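PDB 3Q1X: serine acetyltransferase from Entamoeba histolytica, which probably catalyses the transfer of an acetyl group from acetyl-CoA to the hydroxyl of L-serine, a step towards cysteine. Local coordinates for residues Y6-Q11 against K95-K100; K33-L38 against V133-I138; V69-D74 against R148-E153. One frame throughout, in Å; residues are numbered along the deposited sequence.

Interaction 1: residues Y6-Q11 against K95-K100; sequences YSIAHQ and KLPSIK
In the helical N-terminal part of the enzyme, helices 2-18 and 82-113 run side by side here, and the meeting is made by I8 and Q11 on one and L96 and P97 on the other. Over segments 6-11 and 95-100 the axes are nearly parallel, passing 9.8 Å apart at a crossing angle of -19°. P97 has the largest share of the contact. The face of the Q11 amide covers the CB-CG edge of the proline, the two side chains crossing at about a right angle, with P97 CG 3.4 Å from Q11 OE1 and P97 CB 3.6 Å from Q11 NE2. The placement follows from an extended side chain: CG is anti to the backbone N (chi1 175°) and the chain stays stretched beyond it. One turn earlier, I8 uses its CG2 branch, which meets L96 CB at 4.2 Å and P97 CD at 4.3 Å; this part is looser and purely apolar. The proline also marks a kink, since the backbone N atoms of P97 and S98 have no bond to the preceding turn. Just past it, S98 OG turns back to K95 O at 2.9 Å. That carbonyl also accepts the ordinary helical bond of I99 N, so two donors share it. Around this pair, L65 of helix 59-79 touches both I8 and L96, and M15, further along helix 2-18, reaches P97. Further packing on helix 82-113 comes from L96 and I99, which lie against I138 of helix 128-144 and F45 of helix 36-45.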
loop_
_atom_site.group_PDB
_atom_site.type_symbol
_atom_site.label_atom_id
_atom_site.label_comp_id
_atom_site.label_asym_id
_atom_site.label_seq_id
_atom_site.Cartn_x
_atom_site.Cartn_y
_atom_site.Cartn_z
ATOM N N TYR A 6 -9.431 -6.972 34.097
ATOM C CA TYR A 6 -8.659 -6.390 35.194
ATOM C C TYR A 6 -7.391 -7.203 35.505
ATOM O O TYR A 6 -6.318 -6.624 35.712
ATOM C CB TYR A 6 -9.478 -6.216 36.487
ATOM C CG TYR A 6 -8.512 -6.003 37.625
ATOM C CD1 TYR A 6 -7.981 -4.738 37.891
ATOM C CD2 TYR A 6 -8.028 -7.081 38.362
ATOM C CE1 TYR A 6 -7.039 -4.554 38.896
ATOM C CE2 TYR A 6 -7.072 -6.904 39.367
ATOM C CZ TYR A 6 -6.591 -5.640 39.630
ATOM O OH TYR A 6 -5.655 -5.471 40.623
ATOM N N SER A 7 -7.526 -8.531 35.555
ATOM C CA SER A 7 -6.402 -9.411 35.902
ATOM C C SER A 7 -5.329 -9.400 34.826
ATOM O O SER A 7 -4.137 -9.394 35.133
ATOM C CB SER A 7 -6.866 -10.847 36.159
ATOM O OG SER A 7 -7.104 -11.560 34.948
ATOM N N ILE A 8 -5.769 -9.402 33.568
ATOM C CA ILE A 8 -4.845 -9.371 32.438
ATOM C C ILE A 8 -4.146 -8.009 32.352
ATOM O O ILE A 8 -2.939 -7.951 32.130
ATOM C CB ILE A 8 -5.538 -9.777 31.097
ATOM C CG1 ILE A 8 -6.012 -11.245 31.139
ATOM C CG2 ILE A 8 -4.630 -9.535 29.886
ATOM C CD1 ILE A 8 -4.917 -12.293 31.364
ATOM N N ALA A 9 -4.891 -6.921 32.548
ATOM C CA ALA A 9 -4.300 -5.577 32.553
ATOM C C ALA A 9 -3.311 -5.391 33.697
ATOM O O ALA A 9 -2.312 -4.689 33.551
ATOM C CB ALA A 9 -5.378 -4.511 32.619
ATOM N N HIS A 10 -3.603 -6.017 34.838
ATOM C CA HIS A 10 -2.673 -6.012 35.962
ATOM C C HIS A 10 -1.344 -6.687 35.599
ATOM O O HIS A 10 -0.282 -6.134 35.884
ATOM C CB HIS A 10 -3.285 -6.661 37.205
ATOM C CG HIS A 10 -2.331 -6.751 38.356
ATOM N ND1 HIS A 10 -1.943 -5.649 39.086
ATOM C CD2 HIS A 10 -1.660 -7.804 38.880
ATOM C CE1 HIS A 10 -1.084 -6.021 40.019
ATOM N NE2 HIS A 10 -0.895 -7.324 39.916
ATOM N N GLN A 11 -1.414 -7.870 34.981
ATOM C CA GLN A 11 -0.221 -8.617 34.561
ATOM C C GLN A 11 0.605 -7.840 33.529
ATOM O O GLN A 11 1.816 -7.690 33.692
ATOM C CB GLN A 11 -0.580 -10.018 34.038
ATOM C CG GLN A 11 0.628 -10.779 33.478
ATOM C CD GLN A 11 0.383 -12.263 33.258
ATOM O OE1 GLN A 11 -0.755 -12.734 33.258
ATOM N NE2 GLN A 11 1.467 -13.007 33.042
ATOM N N LYS A 95 -4.028 -14.930 26.056
ATOM C CA LYS A 95 -2.737 -14.923 25.365
ATOM C C LYS A 95 -1.992 -13.588 25.381
ATOM O O LYS A 95 -0.845 -13.532 24.950
ATOM C CB LYS A 95 -2.923 -15.362 23.903
ATOM C CG LYS A 95 -3.289 -16.824 23.714
ATOM C CD LYS A 95 -2.063 -17.731 23.713
ATOM C CE LYS A 95 -2.493 -19.183 23.701
ATOM N NZ LYS A 95 -3.032 -19.615 25.026
ATOM N N LEU A 96 -2.614 -12.508 25.858
ATOM C CA LEU A 96 -1.972 -11.181 25.731
ATOM C C LEU A 96 -0.607 -11.048 26.424
ATOM O O LEU A 96 0.309 -10.424 25.858
ATOM C CB LEU A 96 -2.922 -10.036 26.130
ATOM C CG LEU A 96 -4.094 -9.830 25.169
ATOM C CD1 LEU A 96 -5.030 -8.747 25.696
ATOM C CD2 LEU A 96 -3.616 -9.476 23.763
ATOM N N PRO A 97 -0.449 -11.630 27.626
ATOM C CA PRO A 97 0.901 -11.593 28.217
ATOM C C PRO A 97 1.962 -12.317 27.377
ATOM O O PRO A 97 3.057 -11.772 27.191
ATOM C CB PRO A 97 0.712 -12.273 29.580
ATOM C CG PRO A 97 -0.714 -12.016 29.913
ATOM C CD PRO A 97 -1.447 -12.121 28.596
ATOM N N SER A 98 1.641 -13.500 26.849
ATOM C CA SER A 98 2.617 -14.243 26.044
ATOM C C SER A 98 2.929 -13.520 24.729
ATOM O O SER A 98 4.076 -13.491 24.290
ATOM C CB SER A 98 2.186 -15.696 25.793
ATOM O OG SER A 98 1.012 -15.795 25.018
ATOM N N ILE A 99 1.906 -12.935 24.115
ATOM C CA ILE A 99 2.095 -12.102 22.927
ATOM C C ILE A 99 3.017 -10.912 23.222
ATOM O O ILE A 99 3.912 -10.609 22.432
ATOM C CB ILE A 99 0.736 -11.653 22.332
ATOM C CG1 ILE A 99 -0.042 -12.889 21.860
ATOM C CG2 ILE A 99 0.951 -10.633 21.209
ATOM C CD1 ILE A 99 -1.496 -12.641 21.529
ATOM N N LYS A 100 2.803 -10.251 24.361
ATOM C CA LYS A 100 3.664 -9.137 24.782
ATOM C C LYS A 100 5.140 -9.565 24.819
ATOM O O LYS A 100 6.008 -8.874 24.289
ATOM C CB LYS A 100 3.224 -8.596 26.151
ATOM C CG LYS A 100 4.193 -7.593 26.789
ATOM C CD LYS A 100 4.267 -6.289 25.992
ATOM C CE LYS A 100 5.463 -5.451 26.422
ATOM N NZ LYS A 100 5.585 -5.353 27.902
#

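Interaction 2: residues K33-L38 against V133-I138; sequences KVFTEL and VIVYRI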
loop_
_atom_site.group_PDB
_atom_site.type_symbol
_atom_site.label_atom_id
_atom_site.label_comp_id
_atom_site.label_asym_id
_atom_site.label_seq_id
_atom_site.Cartn_x
_atom_site.Cartn_y
_atom_site.Cartn_z
ATOM N N LYS A 33 -3.418 8.672 14.651
ATOM C CA LYS A 33 -4.679 7.940 14.588
ATOM C C LYS A 33 -4.608 6.919 13.461
ATOM O O LYS A 33 -4.528 7.278 12.285
ATOM C CB LYS A 33 -5.850 8.899 14.382
ATOM N N VAL A 34 -4.614 5.642 13.834
ATOM C CA VAL A 34 -4.617 4.544 12.868
ATOM C C VAL A 34 -5.835 3.653 13.126
ATOM O O VAL A 34 -6.564 3.874 14.098
ATOM C CB VAL A 34 -3.306 3.716 12.932
ATOM C CG1 VAL A 34 -2.106 4.570 12.501
ATOM C CG2 VAL A 34 -3.092 3.128 14.317
ATOM N N PHE A 35 -6.058 2.654 12.271
ATOM C CA PHE A 35 -7.189 1.740 12.464
ATOM C C PHE A 35 -7.274 1.149 13.875
ATOM O O PHE A 35 -6.257 0.944 14.552
ATOM C CB PHE A 35 -7.244 0.657 11.379
ATOM C CG PHE A 35 -6.087 -0.309 11.395
ATOM C CD1 PHE A 35 -6.189 -1.520 12.066
ATOM C CD2 PHE A 35 -4.929 -0.043 10.669
ATOM C CE1 PHE A 35 -5.135 -2.435 12.054
ATOM C CE2 PHE A 35 -3.862 -0.947 10.654
ATOM C CZ PHE A 35 -3.970 -2.147 11.346
ATOM N N THR A 36 -8.504 0.868 14.298
ATOM C CA THR A 36 -8.820 0.670 15.713
ATOM C C THR A 36 -7.940 -0.362 16.412
ATOM O O THR A 36 -7.368 -0.063 17.462
ATOM C CB THR A 36 -10.314 0.341 15.934
ATOM O OG1 THR A 36 -11.119 1.310 15.257
ATOM C CG2 THR A 36 -10.658 0.363 17.420
ATOM N N GLU A 37 -7.814 -1.550 15.815
ATOM C CA GLU A 37 -7.094 -2.662 16.437
ATOM C C GLU A 37 -5.635 -2.304 16.722
ATOM O O GLU A 37 -5.145 -2.565 17.811
ATOM C CB GLU A 37 -7.196 -3.943 15.602
ATOM C CG GLU A 37 -8.633 -4.469 15.393
ATOM C CD GLU A 37 -9.308 -3.932 14.136
ATOM O OE1 GLU A 37 -8.977 -2.811 13.680
ATOM O OE2 GLU A 37 -10.185 -4.642 13.592
ATOM N N LEU A 38 -4.966 -1.685 15.746
ATOM C CA LEU A 38 -3.595 -1.210 15.925
ATOM C C LEU A 38 -3.500 -0.067 16.936
ATOM O O LEU A 38 -2.637 -0.100 17.801
ATOM C CB LEU A 38 -2.966 -0.790 14.589
ATOM C CG LEU A 38 -1.475 -0.414 14.581
ATOM C CD1 LEU A 38 -0.580 -1.571 15.064
ATOM C CD2 LEU A 38 -1.057 0.045 13.186
ATOM N N VAL A 133 2.860 -7.165 12.614
ATOM C CA VAL A 133 3.023 -8.305 13.515
ATOM C C VAL A 133 2.230 -8.157 14.813
ATOM O O VAL A 133 1.712 -9.152 15.309
ATOM C CB VAL A 133 4.523 -8.682 13.772
ATOM C CG1 VAL A 133 5.195 -9.114 12.475
ATOM C CG2 VAL A 133 5.279 -7.575 14.431
ATOM N N ILE A 134 2.120 -6.925 15.328
ATOM C CA ILE A 134 1.277 -6.614 16.490
ATOM C C ILE A 134 -0.154 -7.089 16.279
ATOM O O ILE A 134 -0.734 -7.759 17.131
ATOM C CB ILE A 134 1.238 -5.096 16.790
ATOM C CG1 ILE A 134 2.571 -4.588 17.337
ATOM C CG2 ILE A 134 0.131 -4.762 17.770
ATOM C CD1 ILE A 134 2.614 -3.062 17.531
ATOM N N VAL A 135 -0.719 -6.714 15.137
ATOM C CA VAL A 135 -2.090 -7.063 14.825
ATOM C C VAL A 135 -2.165 -8.549 14.464
ATOM O O VAL A 135 -3.051 -9.250 14.939
ATOM C CB VAL A 135 -2.671 -6.140 13.740
ATOM C CG1 VAL A 135 -4.082 -6.541 13.397
ATOM C CG2 VAL A 135 -2.615 -4.667 14.196
ATOM N N TYR A 136 -1.210 -9.044 13.672
ATOM C CA TYR A 136 -1.184 -10.468 13.333
ATOM C C TYR A 136 -1.244 -11.396 14.560
ATOM O O TYR A 136 -1.953 -12.411 14.550
ATOM C CB TYR A 136 0.042 -10.855 12.488
ATOM C CG TYR A 136 0.364 -12.328 12.660
ATOM C CD1 TYR A 136 -0.378 -13.311 11.993
ATOM C CD2 TYR A 136 1.350 -12.743 13.562
ATOM C CE1 TYR A 136 -0.116 -14.677 12.203
ATOM C CE2 TYR A 136 1.610 -14.099 13.780
ATOM C CZ TYR A 136 0.876 -15.053 13.100
ATOM O OH TYR A 136 1.136 -16.390 13.322
ATOM N N ARG A 137 -0.498 -11.056 15.607
ATOM C CA ARG A 137 -0.396 -11.970 16.735
ATOM C C ARG A 137 -1.736 -12.109 17.454
ATOM O O ARG A 137 -2.065 -13.180 17.991
ATOM C CB ARG A 137 0.757 -11.575 17.664
ATOM C CG ARG A 137 2.117 -11.795 16.979
ATOM C CD ARG A 137 3.248 -12.081 17.959
ATOM N NE ARG A 137 4.545 -12.147 17.278
ATOM C CZ ARG A 137 4.999 -13.218 16.631
ATOM N NH1 ARG A 137 4.271 -14.337 16.582
ATOM N NH2 ARG A 137 6.185 -13.178 16.046
ATOM N N ILE A 138 -2.530 -11.043 17.417
ATOM C CA ILE A 138 -3.883 -11.103 17.966
ATOM C C ILE A 138 -4.849 -11.794 16.996
ATOM O O ILE A 138 -5.587 -12.693 17.405
ATOM C CB ILE A 138 -4.375 -9.719 18.448
ATOM C CG1 ILE A 138 -3.769 -9.393 19.829
ATOM C CG2 ILE A 138 -5.900 -9.669 18.509
ATOM C CD1 ILE A 138 -2.300 -8.988 19.816
#
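E37 OE2, beside the place where L38 and F35 pack on V135, is hydrogen-bonded to Y150 OH. The other carboxylate oxygen, E37 OE1, lies in the plane of the F35 ring at its edge, 3.5 Å from F35 CD1, where the hydrogen-bearing rim would suit a negative charge. E37 is buried in the first turn of helix 36-45, and the helix start would probably favour its ionised form. The contact proper is apolar and turns on one methyl group, V135 CG2. F35 CE1 and CZ approach it obliquely, CE1 at 4.0 Å, from the direction opposite to the valine's own. L38 crosses at about a right angle and is closer, with L38 CD1 at 3.8 Å and L38 CB at 3.9 Å from V135 CG2. The same L38 CB sits 3.6 Å above one face of the F35 ring, towards its rim, so ring and leucine form the two walls that receive the methyl. L38 CD1 then runs on to I134 CG2 at 4.2 Å. F35 occupies the N-cap position of helix 36-45, and its chi1 of 66° sets the ring between backbone N and carbonyl carbon, folded back over L38. This buried contact lies in the helical N-terminal part and joins the start of helix 36-45 to helix 128-144, which is followed by helix 150-162 and then by the left-handed beta-helix of the hexapeptide-repeat fold. R137 hydrogen-bonds the carbonyls of I172 and K173 at the start of the coil, as Y136 OH does A170 O, and forms a salt bridge with D106 of helix 82-113. M154 and V158 of helix 150-162 also pack on V135.

Interaction 3: residues V69-D74 against R148-E153; sequences VDYIKD and RYYCRE
I72 and Y71 on helix 59-79 both meet the phenol end of Y150, and the tight part of the contact is concentrated there. I72 crosses the tyrosine at about a right angle and touches it with both branches: CG2 rests 3.7 Å from Y150 CE2, and CG1 lies 3.6 Å from Y150 OH. The approach to the ring is oblique. Y71 offers an edge instead, with Y150 OH in its plane 3.7 Å from Y71 CE2, so the oxygen looks at the hydrogen-bearing rim. The polar bond of that hydroxyl goes elsewhere, to the carboxylate of E37. Y150 reaches this far because its CG stands anti to the backbone N (chi1 169°), which carries the ring out from its helix across the 8.4 Å between Y150 CA and I72 CA. Here Y150, in the first turn of helix 150-162, packs across onto helix 59-79; helix 150-162 is the last before the left-handed beta-helix, and E147 accepts the backbone N-H groups of Y149, Y150 and C151 at that turn. The ring also touches S75, V76 and Y79 along helix 59-79 and L142 of helix 128-144. By contrast, D70 and K73, which are not part of the contact, are partly exposed to solvent and D74 is exposed. K73, whose CB points away from the other segment, forms a salt bridge with D70, K73 NZ to D70 OD1 3.3 Å, weak as a hydrogen bond. On the far helix, E153 forms a salt bridge with R125 of the second subunit.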
loop_
_atom_site.group_PDB
_atom_site.type_symbol
_atom_site.label_atom_id
_atom_site.label_comp_id
_atom_site.label_asym_id
_atom_site.label_seq_id
_atom_site.Cartn_x
_atom_site.Cartn_y
_atom_site.Cartn_z
ATOM N N VAL A 69 -11.431 -4.963 23.697
ATOM C CA VAL A 69 -12.256 -6.146 23.921
ATOM C C VAL A 69 -13.689 -5.919 23.431
ATOM O O VAL A 69 -14.257 -6.761 22.737
ATOM C CB VAL A 69 -12.227 -6.578 25.423
ATOM C CG1 VAL A 69 -13.486 -7.351 25.810
ATOM C CG2 VAL A 69 -10.981 -7.397 25.702
ATOM N N ASP A 70 -14.266 -4.774 23.778
ATOM C CA ASP A 70 -15.637 -4.482 23.363
ATOM C C ASP A 70 -15.757 -4.411 21.839
ATOM O O ASP A 70 -16.731 -4.909 21.270
ATOM C CB ASP A 70 -16.156 -3.207 24.029
ATOM C CG ASP A 70 -16.477 -3.401 25.512
ATOM O OD1 ASP A 70 -16.728 -4.546 25.952
ATOM O OD2 ASP A 70 -16.494 -2.390 26.244
ATOM N N TYR A 71 -14.746 -3.830 21.188
ATOM C CA TYR A 71 -14.736 -3.674 19.732
ATOM C C TYR A 71 -14.619 -5.022 19.012
ATOM O O TYR A 71 -15.398 -5.302 18.088
ATOM C CB TYR A 71 -13.618 -2.717 19.298
ATOM C CG TYR A 71 -13.568 -2.438 17.807
ATOM C CD1 TYR A 71 -14.192 -1.315 17.263
ATOM C CD2 TYR A 71 -12.885 -3.293 16.943
ATOM C CE1 TYR A 71 -14.141 -1.054 15.884
ATOM C CE2 TYR A 71 -12.832 -3.047 15.570
ATOM C CZ TYR A 71 -13.460 -1.930 15.048
ATOM O OH TYR A 71 -13.400 -1.693 13.689
ATOM N N ILE A 72 -13.673 -5.859 19.450
ATOM C CA ILE A 72 -13.456 -7.178 18.840
ATOM C C ILE A 72 -14.658 -8.088 19.093
ATOM O O ILE A 72 -15.111 -8.800 18.191
ATOM C CB ILE A 72 -12.139 -7.868 19.343
ATOM C CG1 ILE A 72 -10.903 -7.086 18.883
ATOM C CG2 ILE A 72 -12.059 -9.334 18.871
ATOM C CD1 ILE A 72 -9.562 -7.627 19.413
ATOM N N LYS A 73 -15.166 -8.070 20.325
ATOM C CA LYS A 73 -16.364 -8.839 20.648
ATOM C C LYS A 73 -17.507 -8.465 19.709
ATOM O O LYS A 73 -18.159 -9.342 19.140
ATOM C CB LYS A 73 -16.787 -8.643 22.102
ATOM C CG LYS A 73 -17.834 -9.656 22.576
ATOM C CD LYS A 73 -18.254 -9.372 24.015
ATOM C CE LYS A 73 -19.101 -8.106 24.098
ATOM N NZ LYS A 73 -18.621 -7.199 25.181
ATOM N N ASP A 74 -17.730 -7.163 19.529
ATOM C CA ASP A 74 -18.809 -6.684 18.650
ATOM C C ASP A 74 -18.659 -7.165 17.206
ATOM O O ASP A 74 -19.624 -7.640 16.599
ATOM C CB ASP A 74 -18.948 -5.158 18.737
ATOM C CG ASP A 74 -19.637 -4.709 20.029
ATOM O OD1 ASP A 74 -20.129 -5.578 20.778
ATOM O OD2 ASP A 74 -19.689 -3.490 20.300
ATOM N N ARG A 148 -13.123 -17.270 11.236
ATOM C CA ARG A 148 -12.645 -17.262 9.860
ATOM C C ARG A 148 -12.963 -15.978 9.093
ATOM O O ARG A 148 -12.532 -15.816 7.957
ATOM C CB ARG A 148 -13.200 -18.484 9.109
ATOM C CG ARG A 148 -12.688 -19.844 9.621
ATOM C CD ARG A 148 -11.229 -20.040 9.234
ATOM N NE ARG A 148 -10.701 -21.305 9.732
ATOM C CZ ARG A 148 -10.211 -21.492 10.956
ATOM N NH1 ARG A 148 -10.181 -20.494 11.826
ATOM N NH2 ARG A 148 -9.756 -22.689 11.313
ATOM N N TYR A 149 -13.714 -15.076 9.713
ATOM C CA TYR A 149 -14.171 -13.868 9.033
ATOM C C TYR A 149 -13.523 -12.580 9.547
ATOM O O TYR A 149 -12.785 -11.896 8.809
ATOM C CB TYR A 149 -15.693 -13.770 9.128
ATOM C CG TYR A 149 -16.411 -14.711 8.179
ATOM C CD1 TYR A 149 -16.566 -16.060 8.500
ATOM C CD2 TYR A 149 -16.927 -14.258 6.965
ATOM C CE1 TYR A 149 -17.209 -16.939 7.637
ATOM C CE2 TYR A 149 -17.582 -15.137 6.087
ATOM C CZ TYR A 149 -17.712 -16.477 6.439
ATOM O OH TYR A 149 -18.350 -17.368 5.600
ATOM N N TYR A 150 -13.810 -12.230 10.799
ATOM C CA TYR A 150 -13.302 -10.973 11.337
ATOM C C TYR A 150 -11.767 -10.940 11.422
ATOM O O TYR A 150 -11.160 -9.898 11.147
ATOM C CB TYR A 150 -13.987 -10.580 12.666
ATOM C CG TYR A 150 -13.283 -9.439 13.366
ATOM C CD1 TYR A 150 -13.218 -8.162 12.792
ATOM C CD2 TYR A 150 -12.655 -9.646 14.583
ATOM C CE1 TYR A 150 -12.532 -7.122 13.435
ATOM C CE2 TYR A 150 -11.990 -8.625 15.232
ATOM C CZ TYR A 150 -11.925 -7.370 14.661
ATOM O OH TYR A 150 -11.245 -6.374 15.328
ATOM N N CYS A 151 -11.138 -12.072 11.765
ATOM C CA CYS A 151 -9.660 -12.135 11.811
ATOM C C CYS A 151 -9.039 -11.830 10.443
ATOM O O CYS A 151 -7.978 -11.212 10.371
ATOM C CB CYS A 151 -9.143 -13.473 12.381
ATOM S SG CYS A 151 -9.532 -14.973 11.403
ATOM N N ARG A 152 -9.716 -12.228 9.365
ATOM C CA ARG A 152 -9.279 -11.829 8.032
ATOM C C ARG A 152 -9.486 -10.332 7.772
ATOM O O ARG A 152 -8.610 -9.683 7.195
ATOM C CB ARG A 152 -9.951 -12.665 6.938
ATOM C CG ARG A 152 -9.571 -12.221 5.524
ATOM C CD ARG A 152 -8.093 -12.466 5.183
ATOM N NE ARG A 152 -7.780 -12.075 3.802
ATOM C CZ ARG A 152 -7.940 -12.851 2.729
ATOM N NH1 ARG A 152 -8.407 -14.093 2.842
ATOM N NH2 ARG A 152 -7.633 -12.381 1.530
ATOM N N GLU A 153 -10.627 -9.785 8.211
ATOM C CA GLU A 153 -10.921 -8.358 8.044
ATOM C C GLU A 153 -9.880 -7.496 8.755
ATOM O O GLU A 153 -9.394 -6.506 8.211
ATOM C CB GLU A 153 -12.314 -8.016 8.582
ATOM C CG GLU A 153 -12.748 -6.580 8.311
ATOM C CD GLU A 153 -14.239 -6.379 8.517
ATOM O OE1 GLU A 153 -14.759 -6.773 9.584
ATOM O OE2 GLU A 153 -14.888 -5.837 7.609
#

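How the interactions relate
All three contacts belong to the helical N-terminal part, and their segments alternate along the chain. Interactions 1 and 2 have centres 16 Å apart and touch through I99 and L96 on I138, with L96 CD2 3.9 Å from I138 CG1. Interactions 2 and 3 lie closer, 12 Å between centres, and are joined by a probable hydrogen bond, E37 OE2 to Y150 OH, 2.7 Å; T36 OG1 also packs 3.9 Å from Y71 CE1. Interactions 1 and 3 do not touch, their nearest atoms being about 6 Å apart. None of the six segments contributes to the serine pocket, where A206, H208, R222 and H223 lie further along the chain.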